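Local coordinates for protein citrate synthase (Pyrobaculum aerophilum, PDB 2IBP) that probably catalyses the condensation of oxaloacetate with acetyl-CoA and water to give citrate and CoA, a step of the tricarboxylic acid cycle, at residues 31-36 against 377-382; 237-241 against 372-376; 68-72 against 148-152. Residues are numbered along the deposited sequence.

Overall arrangement
Helix 363-382 is common to contacts 1 and 2, which use adjoining parts of it, and contact 3 packs against the same helix. Contact 2 is the deepest, its centre about 8 Å from the centre of the chain against about 16 Å for the other two, and it is purely apolar, without a hydrogen bond between its segments. Contacts 1 and 3 are also largely buried but mix packing with polar bonds and bound water, and each includes partly exposed residues. Direct packing joins contact 3 to its neighbours: L380 CD1 lies 3.6 Å from L70 CD1, and V376 CG2 lies 3.7 Å from A151 CB. Contacts 1 and 2 reach the second subunit.

Contact 1 of 3, residues 31-36 against 377-382; sequences IKSTSI and AHVLEY
Residues 31-34 end strand 30-34; 32-34 are extended, whereas I31 departs with psi -15°, and the chain turns at 35-36. Residues 377-382 end helix 363-382. The two axes approach to 9.7 Å at 102°, with CA register K32-Y382 7.5 Å, T34-E381 7.4 Å and I36-H378 7.3 Å. K32 (chi1 p, then all t) extends so that NZ donates to E381 OE1 (a salt bridge) and H378 ND1, both at 2.8 Å; NZ also hydrogen-bonds H224 NE2. H378 (chi1 -87°, m; chi2 -84°) is held at its other nitrogen, NE2, by D213. Both oxygens of the E381 carboxylate (chi1 and chi2 t, chi3 66°) are engaged: OE1 also accepts from T34 OG1 at 2.6 Å, and OE2 from S35 N at 2.9 Å and water 2 at 2.7 Å. T34 OG1 accepts from I36 N at 3.2 Å, an ST turn. I36 (chi1 m, chi2 t) lays CD1 over the H378 ring, 3.5 Å from its centroid, a CH-pi contact. Water 1 donates to I31 O at 2.6 Å and Y382 OH at 3.0 Å; Y382 (chi1 t) also bonds R387 O. Residues 32-34 pair in parallel with a strand of the second subunit: strand-on-helix packing at the citrate synthase dimer interface, centred on a network where buried K32 and H378 meet partly exposed E381.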
ATOM      1  N   ILE A  31      -5.350  15.290   6.077  1.00  9.62           N
ATOM      2  CA  ILE A  31      -6.036  14.014   6.231  1.00 10.30           C
ATOM      3  C   ILE A  31      -6.447  13.715   7.674  1.00 10.17           C
ATOM      4  O   ILE A  31      -7.256  12.826   7.921  1.00 12.86           O
ATOM      5  CB  ILE A  31      -5.205  12.836   5.655  1.00 10.92           C
ATOM      6  CG1 ILE A  31      -3.874  12.654   6.392  1.00 10.05           C
ATOM      7  CG2 ILE A  31      -4.936  13.065   4.167  1.00 11.31           C
ATOM      8  CD1 ILE A  31      -3.171  11.368   6.013  1.00 12.49           C
ATOM      9  N   LYS A  32      -5.878  14.466   8.622  1.00  9.29           N
ATOM     10  CA  LYS A  32      -6.146  14.263  10.030  1.00  9.25           C
ATOM     11  C   LYS A  32      -5.394  15.275  10.870  1.00  8.67           C
ATOM     12  O   LYS A  32      -4.579  16.037  10.361  1.00  9.96           O
ATOM     13  CB  LYS A  32      -5.653  12.892  10.487  1.00 11.29           C
ATOM     14  CG  LYS A  32      -4.123  12.752  10.491  1.00 11.12           C
ATOM     15  CD  LYS A  32      -3.702  11.438  11.116  1.00 11.30           C
ATOM     16  CE  LYS A  32      -2.192  11.295  11.083  1.00 11.59           C
ATOM     17  NZ  LYS A  32      -1.743  10.025  11.683  1.00 11.33           N
ATOM     18  N   SER A  33      -5.735  15.278  12.160  1.00 11.30           N
ATOM     19  CA  SER A  33      -4.959  15.997  13.153  1.00 14.49           C
ATOM     20  C   SER A  33      -4.040  14.945  13.749  1.00 14.42           C
ATOM     21  O   SER A  33      -4.396  13.763  13.842  1.00 13.36           O
ATOM     22  CB  SER A  33      -5.860  16.604  14.219  1.00 14.73           C
ATOM     23  OG  SER A  33      -6.576  17.704  13.694  1.00 14.13           O
ATOM     24  N   THR A  34      -2.859  15.374  14.176  1.00 10.74           N
ATOM     25  CA  THR A  34      -1.899  14.461  14.725  1.00  8.23           C
ATOM     26  C   THR A  34      -1.124  15.087  15.860  1.00  8.84           C
ATOM     27  O   THR A  34      -1.019  16.308  15.949  1.00 10.03           O
ATOM     28  CB  THR A  34      -0.859  14.059  13.651  1.00 11.16           C
ATOM     29  OG1 THR A  34      -0.024  13.003  14.139  1.00 11.95           O
ATOM     30  CG2 THR A  34      -0.014  15.255  13.222  1.00 13.18           C
ATOM     31  N   SER A  35      -0.643  14.234  16.746  1.00 10.56           N
ATOM     32  CA  SER A  35       0.233  14.667  17.822  1.00 11.88           C
ATOM     33  C   SER A  35       1.561  13.907  17.786  1.00 14.79           C
ATOM     34  O   SER A  35       2.366  14.042  18.697  1.00 12.19           O
ATOM     35  CB  SER A  35      -0.453  14.487  19.172  1.00 15.22           C
ATOM     36  OG  SER A  35      -0.698  13.126  19.446  1.00 14.73           O
ATOM     37  N   ILE A  36       1.866  13.253  16.666  1.00 10.83           N
ATOM     38  CA  ILE A  36       3.050  12.405  16.575  1.00  7.74           C
ATOM     39  C   ILE A  36       4.335  13.180  16.370  1.00  9.03           C
ATOM     40  O   ILE A  36       5.262  13.039  17.150  1.00 11.22           O
ATOM     41  CB  ILE A  36       2.895  11.298  15.509  1.00  9.40           C
ATOM     42  CG1 ILE A  36       1.706  10.407  15.887  1.00 11.08           C
ATOM     43  CG2 ILE A  36       4.167  10.456  15.428  1.00 10.25           C
ATOM     44  CD1 ILE A  36       1.314   9.359  14.860  1.00 13.46           C
ATOM     45  N   ALA A 377       2.465   4.078  14.714  1.00  4.66           N
ATOM     46  CA  ALA A 377       1.872   5.125  15.561  1.00  7.31           C
ATOM     47  C   ALA A 377       0.816   5.888  14.770  1.00  8.05           C
ATOM     48  O   ALA A 377      -0.245   6.246  15.285  1.00  8.80           O
ATOM     49  CB  ALA A 377       2.941   6.093  16.071  1.00  6.14           C
ATOM     50  N   HIS A 378       1.135   6.190  13.512  1.00  6.71           N
ATOM     51  CA  HIS A 378       0.208   6.936  12.662  1.00  8.01           C
ATOM     52  C   HIS A 378      -1.060   6.148  12.391  1.00  7.59           C
ATOM     53  O   HIS A 378      -2.138   6.702  12.448  1.00  8.73           O
ATOM     54  CB  HIS A 378       0.861   7.348  11.355  1.00  8.95           C
ATOM     55  CG  HIS A 378       1.603   8.640  11.434  1.00  7.60           C
ATOM     56  ND1 HIS A 378       0.982   9.865  11.300  1.00  9.32           N
ATOM     57  CD2 HIS A 378       2.925   8.904  11.572  1.00  9.08           C
ATOM     58  CE1 HIS A 378       1.883  10.825  11.388  1.00 11.66           C
ATOM     59  NE2 HIS A 378       3.067  10.270  11.571  1.00 10.65           N
ATOM     60  N   VAL A 379      -0.916   4.848  12.157  1.00  5.94           N
ATOM     61  CA  VAL A 379      -2.078   3.979  11.942  1.00  8.47           C
ATOM     62  C   VAL A 379      -2.969   3.967  13.181  1.00  9.45           C
ATOM     63  O   VAL A 379      -4.177   4.211  13.098  1.00  8.48           O
ATOM     64  CB  VAL A 379      -1.685   2.554  11.569  1.00  7.47           C
ATOM     65  CG1 VAL A 379      -2.898   1.607  11.689  1.00  8.89           C
ATOM     66  CG2 VAL A 379      -1.106   2.555  10.150  1.00 11.39           C
ATOM     67  N   LEU A 380      -2.366   3.717  14.338  1.00  8.77           N
ATOM     68  CA  LEU A 380      -3.133   3.673  15.575  1.00  7.65           C
ATOM     69  C   LEU A 380      -3.826   4.998  15.833  1.00  7.45           C
ATOM     70  O   LEU A 380      -4.973   5.023  16.286  1.00 10.30           O
ATOM     71  CB  LEU A 380      -2.258   3.257  16.746  1.00  7.89           C
ATOM     72  CG  LEU A 380      -1.684   1.848  16.586  1.00 14.43           C
ATOM     73  CD1 LEU A 380      -0.745   1.516  17.726  1.00 20.74           C
ATOM     74  CD2 LEU A 380      -2.753   0.786  16.452  1.00 16.14           C
ATOM     75  N   GLU A 381      -3.150   6.097  15.534  1.00  8.07           N
ATOM     76  CA  GLU A 381      -3.752   7.403  15.692  1.00  7.74           C
ATOM     77  C   GLU A 381      -4.975   7.560  14.788  1.00  9.09           C
ATOM     78  O   GLU A 381      -6.029   8.002  15.226  1.00  9.84           O
ATOM     79  CB  GLU A 381      -2.738   8.499  15.400  1.00 12.62           C
ATOM     80  CG  GLU A 381      -3.276   9.887  15.592  1.00 13.70           C
ATOM     81  CD  GLU A 381      -2.214  10.928  15.406  1.00 15.16           C
ATOM     82  OE1 GLU A 381      -1.715  11.055  14.265  1.00 11.99           O
ATOM     83  OE2 GLU A 381      -1.892  11.627  16.399  1.00 11.83           O
ATOM     84  N   TYR A 382      -4.844   7.154  13.529  1.00  8.71           N
ATOM     85  CA  TYR A 382      -5.951   7.258  12.587  1.00  9.82           C
ATOM     86  C   TYR A 382      -7.131   6.422  13.057  1.00  9.02           C
ATOM     87  O   TYR A 382      -8.284   6.825  12.905  1.00 10.91           O
ATOM     88  CB  TYR A 382      -5.520   6.822  11.187  1.00  9.01           C
ATOM     89  CG  TYR A 382      -6.503   7.241  10.135  1.00  6.99           C
ATOM     90  CD1 TYR A 382      -6.651   8.584   9.824  1.00  7.88           C
ATOM     91  CD2 TYR A 382      -7.280   6.309   9.452  1.00  8.97           C
ATOM     92  CE1 TYR A 382      -7.564   9.000   8.883  1.00 13.23           C
ATOM     93  CE2 TYR A 382      -8.183   6.713   8.471  1.00  9.87           C
ATOM     94  CZ  TYR A 382      -8.333   8.070   8.216  1.00 10.17           C
ATOM     95  OH  TYR A 382      -9.241   8.518   7.285  1.00 10.53           O
TER
HETATM   96  O   HOH W   1      -8.965  11.426   6.477  1.00 18.42           O
HETATM   97  O   HOH W   2      -1.488  10.072  18.626  1.00 16.46           O

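Contact 2 of 3, residues 237-241 against 372-376; sequences VAAAI and VVGWV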
ATOM      1  N   VAL A 237       1.933  -1.885   7.121  1.00  7.07           N
ATOM      2  CA  VAL A 237       3.372  -1.679   7.079  1.00  7.07           C
ATOM      3  C   VAL A 237       3.960  -2.205   5.765  1.00  6.96           C
ATOM      4  O   VAL A 237       4.803  -1.536   5.154  1.00  7.61           O
ATOM      5  CB  VAL A 237       4.081  -2.254   8.319  1.00  6.82           C
ATOM      6  CG1 VAL A 237       5.603  -2.263   8.119  1.00  8.82           C
ATOM      7  CG2 VAL A 237       3.707  -1.435   9.530  1.00  8.19           C
ATOM      8  N   ALA A 238       3.471  -3.348   5.292  1.00  7.41           N
ATOM      9  CA  ALA A 238       3.945  -3.896   4.020  1.00  8.25           C
ATOM     10  C   ALA A 238       3.683  -2.872   2.901  1.00  7.23           C
ATOM     11  O   ALA A 238       4.552  -2.635   2.059  1.00  6.73           O
ATOM     12  CB  ALA A 238       3.271  -5.229   3.715  1.00  8.07           C
ATOM     13  N   ALA A 239       2.511  -2.229   2.929  1.00  5.46           N
ATOM     14  CA  ALA A 239       2.168  -1.195   1.952  1.00  8.32           C
ATOM     15  C   ALA A 239       3.075   0.029   2.083  1.00  8.36           C
ATOM     16  O   ALA A 239       3.495   0.587   1.095  1.00  6.55           O
ATOM     17  CB  ALA A 239       0.694  -0.782   2.074  1.00  7.81           C
ATOM     18  N   ALA A 240       3.356   0.453   3.313  1.00  5.80           N
ATOM     19  CA  ALA A 240       4.276   1.565   3.547  1.00  5.59           C
ATOM     20  C   ALA A 240       5.647   1.268   2.922  1.00  5.03           C
ATOM     21  O   ALA A 240       6.241   2.121   2.261  1.00  6.49           O
ATOM     22  CB  ALA A 240       4.426   1.805   5.031  1.00  5.72           C
ATOM     23  N   ILE A 241       6.122   0.039   3.119  1.00  5.95           N
ATOM     24  CA  ILE A 241       7.392  -0.430   2.535  1.00  4.46           C
ATOM     25  C   ILE A 241       7.334  -0.398   1.017  1.00  5.39           C
ATOM     26  O   ILE A 241       8.288   0.001   0.362  1.00  7.97           O
ATOM     27  CB  ILE A 241       7.732  -1.823   3.063  1.00  7.29           C
ATOM     28  CG1 ILE A 241       8.030  -1.736   4.563  1.00  7.18           C
ATOM     29  CG2 ILE A 241       8.912  -2.444   2.307  1.00  8.48           C
ATOM     30  CD1 ILE A 241       8.092  -3.090   5.265  1.00  9.15           C
ATOM     31  N   VAL A 372       9.328   2.501  10.913  1.00  4.57           N
ATOM     32  CA  VAL A 372       8.230   1.593  11.217  1.00  6.07           C
ATOM     33  C   VAL A 372       7.475   2.057  12.463  1.00  4.91           C
ATOM     34  O   VAL A 372       6.242   1.959  12.523  1.00  6.30           O
ATOM     35  CB  VAL A 372       8.694   0.145  11.341  1.00  6.34           C
ATOM     36  CG1 VAL A 372       9.772   0.015  12.388  1.00  6.59           C
ATOM     37  CG2 VAL A 372       7.488  -0.773  11.604  1.00  7.33           C
ATOM     38  N   VAL A 373       8.177   2.639  13.435  1.00  5.46           N
ATOM     39  CA  VAL A 373       7.457   3.097  14.613  1.00  5.53           C
ATOM     40  C   VAL A 373       6.518   4.259  14.283  1.00  7.06           C
ATOM     41  O   VAL A 373       5.406   4.320  14.786  1.00  7.89           O
ATOM     42  CB  VAL A 373       8.361   3.418  15.816  1.00  8.31           C
ATOM     43  CG1 VAL A 373       9.246   4.635  15.574  1.00  7.36           C
ATOM     44  CG2 VAL A 373       7.484   3.615  17.065  1.00  9.29           C
ATOM     45  N   GLY A 374       6.961   5.175  13.428  1.00  4.82           N
ATOM     46  CA  GLY A 374       6.104   6.261  12.988  1.00  4.96           C
ATOM     47  C   GLY A 374       4.901   5.702  12.242  1.00  6.52           C
ATOM     48  O   GLY A 374       3.772   6.099  12.482  1.00  9.18           O
ATOM     49  N   TRP A 375       5.133   4.743  11.351  1.00  4.99           N
ATOM     50  CA  TRP A 375       4.041   4.178  10.580  1.00  4.75           C
ATOM     51  C   TRP A 375       2.976   3.593  11.484  1.00  6.80           C
ATOM     52  O   TRP A 375       1.796   3.920  11.331  1.00  8.46           O
ATOM     53  CB  TRP A 375       4.525   3.102   9.619  1.00  6.75           C
ATOM     54  CG  TRP A 375       5.401   3.587   8.525  1.00  3.58           C
ATOM     55  CD1 TRP A 375       5.343   4.775   7.901  1.00  5.91           C
ATOM     56  CD2 TRP A 375       6.351   2.793   7.796  1.00  5.88           C
ATOM     57  NE1 TRP A 375       6.273   4.823   6.884  1.00  6.59           N
ATOM     58  CE2 TRP A 375       6.906   3.616   6.808  1.00  4.64           C
ATOM     59  CE3 TRP A 375       6.815   1.480   7.917  1.00  8.43           C
ATOM     60  CZ2 TRP A 375       7.899   3.174   5.943  1.00  5.83           C
ATOM     61  CZ3 TRP A 375       7.827   1.049   7.069  1.00  7.40           C
ATOM     62  CH2 TRP A 375       8.358   1.899   6.103  1.00  6.81           C
ATOM     63  N   VAL A 376       3.382   2.721  12.403  1.00  6.03           N
ATOM     64  CA  VAL A 376       2.402   2.075  13.292  1.00  5.51           C
ATOM     65  C   VAL A 376       1.715   3.101  14.214  1.00  9.66           C
ATOM     66  O   VAL A 376       0.492   3.037  14.425  1.00  8.09           O
ATOM     67  CB  VAL A 376       2.951   0.845  14.029  1.00  7.94           C
ATOM     68  CG1 VAL A 376       3.400  -0.201  13.020  1.00  7.94           C
ATOM     69  CG2 VAL A 376       4.107   1.232  14.969  1.00  8.74           C
TER
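W375 sets its indole against A240, whose CB lies 3.5 Å from the centroid of the six-membered ring and 14° off the ring normal, a CH-pi contact over the ring face. This is helix-on-helix packing inside the all-helical core of the citrate synthase fold, joining helix 233-244 to helix 363-382. The segment axes pass 10.5 Å apart, a steep crossing at 126° between N-to-C directions. The small side chain of A240, whose CA-to-CB bond points toward the other helix, lets the large ring fill the gap between them. W375 has the largest covered area in the contact, 83 Å², and with chi1 -66° (m) and chi2 -33° its indole lies with one face over A240 CB.

The remaining contacts lie around this pair. I241 CG1 approaches W375 CZ3 at 3.8 Å and V237 CG1 approaches W375 CE3 at 3.9 Å, both obliquely to the ring. V237 is the nearest residue in backbone terms, its CA 6.9 Å from that of W375; its CG1 comes to 4.2 Å from V372 CG2, and its CG2 to 3.7 Å from V376 CG1. No hydrogen bond links the segments, so the evidence is for apolar packing alone, with every touching residue buried. Beyond them, M158 of helix 141-169 covers V237 and V372, and A239 meets A239 of the second subunit, placing helix 233-244 at the dimer interface. The indole nitrogen is satisfied outside the two segments, W375 NE1 bonding to S219 OG.

Contact 3 of 3, residues 68-72 against 148-152; sequences LILYG and YRIAE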
ATOM      1  N   LEU A  68       8.046   6.431  23.161  1.00  6.17           N
ATOM      2  CA  LEU A  68       7.490   7.768  23.088  1.00  4.68           C
ATOM      3  C   LEU A  68       6.589   7.957  21.864  1.00  6.89           C
ATOM      4  O   LEU A  68       5.465   8.429  21.974  1.00  8.57           O
ATOM      5  CB  LEU A  68       8.623   8.773  23.063  1.00  7.35           C
ATOM      6  CG  LEU A  68       8.237  10.228  22.837  1.00  7.12           C
ATOM      7  CD1 LEU A  68       7.321  10.764  23.948  1.00  9.39           C
ATOM      8  CD2 LEU A  68       9.481  11.096  22.713  1.00  9.05           C
ATOM      9  N   ILE A  69       7.090   7.577  20.701  1.00  9.03           N
ATOM     10  CA  ILE A  69       6.316   7.754  19.483  1.00  6.29           C
ATOM     11  C   ILE A  69       5.052   6.913  19.525  1.00  6.39           C
ATOM     12  O   ILE A  69       3.980   7.396  19.205  1.00 11.24           O
ATOM     13  CB  ILE A  69       7.167   7.459  18.250  1.00  6.73           C
ATOM     14  CG1 ILE A  69       8.217   8.561  18.079  1.00  8.06           C
ATOM     15  CG2 ILE A  69       6.290   7.409  16.993  1.00  9.89           C
ATOM     16  CD1 ILE A  69       9.260   8.273  16.996  1.00 11.64           C
ATOM     17  N   LEU A  70       5.172   5.665  19.946  1.00  7.57           N
ATOM     18  CA  LEU A  70       4.021   4.784  19.987  1.00  7.94           C
ATOM     19  C   LEU A  70       2.977   5.155  21.049  1.00 12.58           C
ATOM     20  O   LEU A  70       1.777   5.271  20.747  1.00 13.90           O
ATOM     21  CB  LEU A  70       4.500   3.355  20.188  1.00 10.37           C
ATOM     22  CG  LEU A  70       3.408   2.289  20.189  1.00 14.54           C
ATOM     23  CD1 LEU A  70       2.573   2.335  18.897  1.00 12.20           C
ATOM     24  CD2 LEU A  70       4.064   0.917  20.372  1.00 15.43           C
ATOM     25  N   TYR A  71       3.438   5.389  22.273  1.00 10.07           N
ATOM     26  CA  TYR A  71       2.530   5.647  23.397  1.00 12.68           C
ATOM     27  C   TYR A  71       2.216   7.113  23.696  1.00 14.23           C
ATOM     28  O   TYR A  71       1.281   7.411  24.454  1.00 14.75           O
ATOM     29  CB  TYR A  71       3.019   4.908  24.632  1.00 12.00           C
ATOM     30  CG  TYR A  71       2.956   3.415  24.461  1.00 10.75           C
ATOM     31  CD1 TYR A  71       1.741   2.761  24.455  1.00 14.98           C
ATOM     32  CD2 TYR A  71       4.103   2.662  24.242  1.00 10.31           C
ATOM     33  CE1 TYR A  71       1.661   1.412  24.279  1.00 15.41           C
ATOM     34  CE2 TYR A  71       4.038   1.294  24.065  1.00  9.81           C
ATOM     35  CZ  TYR A  71       2.794   0.674  24.042  1.00 14.03           C
ATOM     36  OH  TYR A  71       2.665  -0.683  23.874  1.00 19.91           O
ATOM     37  N   GLY A  72       3.017   8.025  23.161  1.00 11.31           N
ATOM     38  CA  GLY A  72       2.744   9.442  23.270  1.00 12.33           C
ATOM     39  C   GLY A  72       3.366  10.140  24.456  1.00 14.02           C
ATOM     40  O   GLY A  72       3.159  11.334  24.659  1.00 14.83           O
ATOM     41  N   TYR A 148      -1.522  -2.425  19.983  1.00  8.54           N
ATOM     42  CA  TYR A 148      -0.236  -1.921  20.486  1.00 11.85           C
ATOM     43  C   TYR A 148       0.792  -3.039  20.577  1.00  9.51           C
ATOM     44  O   TYR A 148       1.986  -2.834  20.294  1.00 10.50           O
ATOM     45  CB  TYR A 148      -0.422  -1.178  21.804  1.00 13.08           C
ATOM     46  CG  TYR A 148      -0.919   0.232  21.578  1.00 13.49           C
ATOM     47  CD1 TYR A 148      -2.255   0.490  21.292  1.00 19.52           C
ATOM     48  CD2 TYR A 148      -0.026   1.290  21.509  1.00 14.93           C
ATOM     49  CE1 TYR A 148      -2.695   1.779  21.018  1.00 25.08           C
ATOM     50  CE2 TYR A 148      -0.448   2.583  21.251  1.00 15.92           C
ATOM     51  CZ  TYR A 148      -1.780   2.826  20.996  1.00 27.14           C
ATOM     52  OH  TYR A 148      -2.196   4.118  20.735  1.00 26.33           O
ATOM     53  N   ARG A 149       0.351  -4.231  20.953  1.00  9.87           N
ATOM     54  CA  ARG A 149       1.233  -5.395  20.988  1.00  7.90           C
ATOM     55  C   ARG A 149       1.795  -5.629  19.572  1.00  9.57           C
ATOM     56  O   ARG A 149       2.987  -5.862  19.387  1.00 11.75           O
ATOM     57  CB  ARG A 149       0.459  -6.629  21.465  1.00 16.71           C
ATOM     58  CG  ARG A 149       1.290  -7.772  22.041  1.00 31.85           C
ATOM     59  CD  ARG A 149       0.374  -8.894  22.592  1.00 28.91           C
ATOM     60  NE  ARG A 149      -0.671  -8.362  23.469  1.00 40.61           N
ATOM     61  CZ  ARG A 149      -1.776  -9.017  23.825  1.00 40.13           C
ATOM     62  NH1 ARG A 149      -2.017 -10.245  23.373  1.00 28.64           N
ATOM     63  NH2 ARG A 149      -2.668  -8.425  24.609  1.00 44.10           N
ATOM     64  N   ILE A 150       0.910  -5.585  18.577  1.00  9.51           N
ATOM     65  CA  ILE A 150       1.301  -5.800  17.179  1.00  7.74           C
ATOM     66  C   ILE A 150       2.252  -4.720  16.697  1.00  8.69           C
ATOM     67  O   ILE A 150       3.235  -5.006  15.988  1.00  7.84           O
ATOM     68  CB  ILE A 150       0.064  -5.909  16.265  1.00  9.64           C
ATOM     69  CG1 ILE A 150      -0.747  -7.148  16.670  1.00 12.31           C
ATOM     70  CG2 ILE A 150       0.481  -5.967  14.784  1.00  8.41           C
ATOM     71  CD1 ILE A 150      -2.208  -7.148  16.216  1.00 12.46           C
ATOM     72  N   ALA A 151       1.947  -3.478  17.049  1.00  8.01           N
ATOM     73  CA  ALA A 151       2.807  -2.341  16.708  1.00  9.40           C
ATOM     74  C   ALA A 151       4.217  -2.564  17.273  1.00  9.85           C
ATOM     75  O   ALA A 151       5.217  -2.405  16.558  1.00  8.97           O
ATOM     76  CB  ALA A 151       2.212  -1.034  17.207  1.00 11.40           C
ATOM     77  N   GLU A 152       4.310  -2.994  18.530  1.00  8.05           N
ATOM     78  CA  GLU A 152       5.613  -3.298  19.130  1.00  8.03           C
ATOM     79  C   GLU A 152       6.349  -4.410  18.369  1.00  5.67           C
ATOM     80  O   GLU A 152       7.540  -4.318  18.110  1.00  9.45           O
ATOM     81  CB  GLU A 152       5.444  -3.710  20.599  1.00  9.05           C
ATOM     82  CG  GLU A 152       5.001  -2.593  21.476  1.00 10.78           C
ATOM     83  CD  GLU A 152       4.930  -2.977  22.940  1.00 14.42           C
ATOM     84  OE1 GLU A 152       5.215  -4.150  23.288  1.00 16.35           O
ATOM     85  OE2 GLU A 152       4.637  -2.074  23.745  1.00 13.95           O
TER
HETATM   86  O   HOH W   3      -0.581   6.110  21.676  1.00 33.55           O
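Y148 comes first, its CA-to-CB bond directed toward the end of helix 62-71. Its ring meets two residues there. L70 CG touches Y148 CD2 at 3.8 Å, and L70 O lies 3.5 Å from Y148 CE2, near the plane of the ring at its edge. The Y71 ring lies beside it with centroids 5.2 Å apart and planes at 22°, near parallel but slid so far that the rings barely overlap; their closest atoms are Y71 CE1 and Y148 CD2 at 3.2 Å. Water 3 bridges the carbonyl and the phenol, donating to L70 O at 2.7 Å and lying 2.7 Å from Y148 OH. At A151 the backbones come nearest, its CA 7.9 Å from that of L70, and L70 CD1 packs on A151 CB at 3.8 Å. Here the contact belongs to the helical packing of the citrate synthase fold: L380 of helix 363-382 covers L70, Y148 and A151, so helices 62-71, 141-169 and 363-382 meet through these side chains. E152, one turn after Y148, contributes CG, 3.8 Å from L70 CD2, and a carboxylate that accepts a very short hydrogen bond from Y71 OH at OE2, 2.4 Å. The acid's other oxygen, E152 OE1, forms a salt bridge with R86 of helix 77-90.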